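Local coordinates for SnoaL-like domain-containing protein (Methylibium petroleiphilum PM1, PDB 3G16) that is of unknown function but has the cystatin-like fold of the SnoaL-like, NTF2-clan proteins and assembles from two subunits, at residues Arg118-Ala122 with Phe140-Arg145. Numbering follows the deposited sequence.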
loop_
_atom_site.group_PDB
_atom_site.type_symbol
_atom_site.label_atom_id
_atom_site.label_comp_id
_atom_site.label_asym_id
_atom_site.label_seq_id
_atom_site.Cartn_x
_atom_site.Cartn_y
_atom_site.Cartn_z
ATOM N N ARG A 118 12.264 9.276 -4.958
ATOM C CA ARG A 118 12.762 9.972 -3.750
ATOM C C ARG A 118 12.346 9.299 -2.456
ATOM O O ARG A 118 12.979 9.507 -1.448
ATOM C CB ARG A 118 12.354 11.459 -3.743
ATOM C CG ARG A 118 10.932 11.708 -3.474
ATOM C CD ARG A 118 10.639 13.198 -3.455
ATOM N NE ARG A 118 9.282 13.463 -3.057
ATOM C CZ ARG A 118 8.708 14.639 -3.183
ATOM N NH1 ARG A 118 9.366 15.670 -3.723
ATOM N NH2 ARG A 118 7.466 14.799 -2.781
ATOM N N GLU A 119 11.300 8.497 -2.483
ATOM C CA GLU A 119 10.818 7.860 -1.262
ATOM C C GLU A 119 9.949 6.679 -1.593
ATOM O O GLU A 119 9.180 6.725 -2.551
ATOM C CB GLU A 119 9.988 8.868 -0.469
ATOM C CG GLU A 119 9.520 8.381 0.889
ATOM C CD GLU A 119 8.866 9.476 1.693
ATOM O OE1 GLU A 119 9.594 10.411 2.117
ATOM O OE2 GLU A 119 7.641 9.448 1.857
ATOM N N ILE A 120 10.042 5.639 -0.754
ATOM C CA ILE A 120 9.164 4.458 -0.844
ATOM C C ILE A 120 8.648 4.178 0.564
ATOM O O ILE A 120 9.440 4.223 1.529
ATOM C CB ILE A 120 9.850 3.207 -1.434
ATOM C CG1 ILE A 120 10.441 3.523 -2.814
ATOM C CG2 ILE A 120 8.865 2.032 -1.457
ATOM C CD1 ILE A 120 11.197 2.363 -3.436
ATOM N N ARG A 121 7.347 3.958 0.706
ATOM C CA ARG A 121 6.712 3.619 1.999
ATOM C C ARG A 121 6.021 2.286 1.792
ATOM O O ARG A 121 5.056 2.221 1.037
ATOM C CB ARG A 121 5.738 4.712 2.404
ATOM C CG ARG A 121 6.380 6.087 2.555
ATOM C CD ARG A 121 5.449 7.103 3.177
ATOM N NE ARG A 121 4.210 7.337 2.461
ATOM C CZ ARG A 121 4.101 8.120 1.389
ATOM N NH1 ARG A 121 5.147 8.734 0.865
ATOM N NH2 ARG A 121 2.913 8.313 0.840
ATOM N N ALA A 122 6.495 1.241 2.498
ATOM C CA ALA A 122 5.963 -0.110 2.287
ATOM C C ALA A 122 5.114 -0.623 3.443
ATOM O O ALA A 122 5.375 -0.342 4.618
ATOM C CB ALA A 122 7.101 -1.107 2.054
ATOM N N PHE A 140 9.371 7.374 10.253
ATOM C CA PHE A 140 8.674 8.341 9.386
ATOM C C PHE A 140 8.178 9.516 10.228
ATOM O O PHE A 140 7.539 9.302 11.286
ATOM C CB PHE A 140 7.546 7.651 8.648
ATOM C CG PHE A 140 6.894 8.513 7.630
ATOM C CD1 PHE A 140 7.453 8.619 6.377
ATOM C CD2 PHE A 140 5.770 9.248 7.924
ATOM C CE1 PHE A 140 6.908 9.436 5.442
ATOM C CE2 PHE A 140 5.205 10.059 6.977
ATOM C CZ PHE A 140 5.805 10.172 5.716
ATOM N N ASP A 141 8.490 10.737 9.794
ATOM C CA ASP A 141 8.129 11.927 10.560
ATOM C C ASP A 141 6.689 12.327 10.276
ATOM O O ASP A 141 6.404 13.289 9.572
ATOM C CB ASP A 141 9.100 13.038 10.176
ATOM C CG ASP A 141 8.839 14.335 10.904
ATOM O OD1 ASP A 141 8.144 14.303 11.945
ATOM O OD2 ASP A 141 9.289 15.371 10.321
ATOM N N TYR A 142 5.763 11.562 10.828
ATOM C CA TYR A 142 4.356 11.863 10.592
ATOM C C TYR A 142 3.965 13.303 10.929
ATOM O O TYR A 142 3.280 13.941 10.173
ATOM C CB TYR A 142 3.462 10.883 11.372
ATOM C CG TYR A 142 3.435 9.491 10.771
ATOM C CD1 TYR A 142 2.677 9.249 9.640
ATOM C CD2 TYR A 142 4.215 8.444 11.260
ATOM C CE1 TYR A 142 2.662 8.003 9.022
ATOM C CE2 TYR A 142 4.189 7.193 10.640
ATOM C CZ TYR A 142 3.423 6.994 9.518
ATOM O OH TYR A 142 3.398 5.753 8.924
ATOM N N ALA A 143 4.387 13.754 12.109
ATOM C CA ALA A 143 4.037 15.096 12.539
ATOM C C ALA A 143 4.569 16.168 11.572
ATOM O O ALA A 143 3.827 17.018 11.082
ATOM C CB ALA A 143 4.551 15.329 13.954
ATOM N N GLY A 144 5.844 16.056 11.226
ATOM C CA GLY A 144 6.465 17.054 10.377
ATOM C C GLY A 144 5.971 17.005 8.937
ATOM O O GLY A 144 6.006 17.993 8.212
ATOM N N ARG A 145 5.481 15.848 8.515
ATOM C CA ARG A 145 4.977 15.681 7.174
ATOM C C ARG A 145 3.501 16.031 7.021
ATOM O O ARG A 145 2.921 15.868 5.941
ATOM C CB ARG A 145 5.248 14.234 6.708
ATOM C CG ARG A 145 6.710 14.010 6.433
ATOM C CD ARG A 145 7.137 14.567 5.088
ATOM N NE ARG A 145 6.568 13.764 4.006
ATOM C CZ ARG A 145 7.148 12.678 3.475
ATOM N NH1 ARG A 145 8.322 12.268 3.887
ATOM N NH2 ARG A 145 6.516 11.995 2.521
#
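E119 reaches out of its strand to meet R145 in a textbook bidentate salt bridge, here used to tie a C-terminal loop to a β-sheet. With CG anti to the backbone N (chi1 -175°), the chain from CB through CG to CD runs extended toward the loop and presents both carboxylate oxygens to the guanidinium, which approaches from the opposite direction. OE1 of E119 accepts from NH1 of R145 at 2.9 Å through its syn lone pair, while OE2 of E119 takes NH2 of R145, also at 2.9 Å and nearly straight (163°). The grip is end-on, though the two planes are turned 35° from each other. OE2 of E119 has a second donor on its anti side, NH1 of R121, at 2.8 Å. CE1 of F140 also lies 3.7 Å from OE2 of E119, with the oxygen at the edge of the ring. Shared in this way, the carboxylate probably offsets the likeness of charge between the two arginines, whose guanidinium planes are almost perpendicular. F140 completes the group: its CZ lies over the centre of one guanidinium face of R145, 3.6 Å above the plane, and its CE1 touches CD of R121 at 3.6 Å. A glutamine here would probably take away the charge shared by R145 and R121, leaving E109 to offset the two arginines and weakening the hold on the loop. In the fold, strand 116-124 lies between strands 39-42 and 100-111; E109 of the latter adds a salt bridge to R121, and Y42 of the former meets F140 edge-to-face. The contact thus joins the segment following strand 134-135 to one side of the curved sheet, beside the second subunit, whose E90 binds R121.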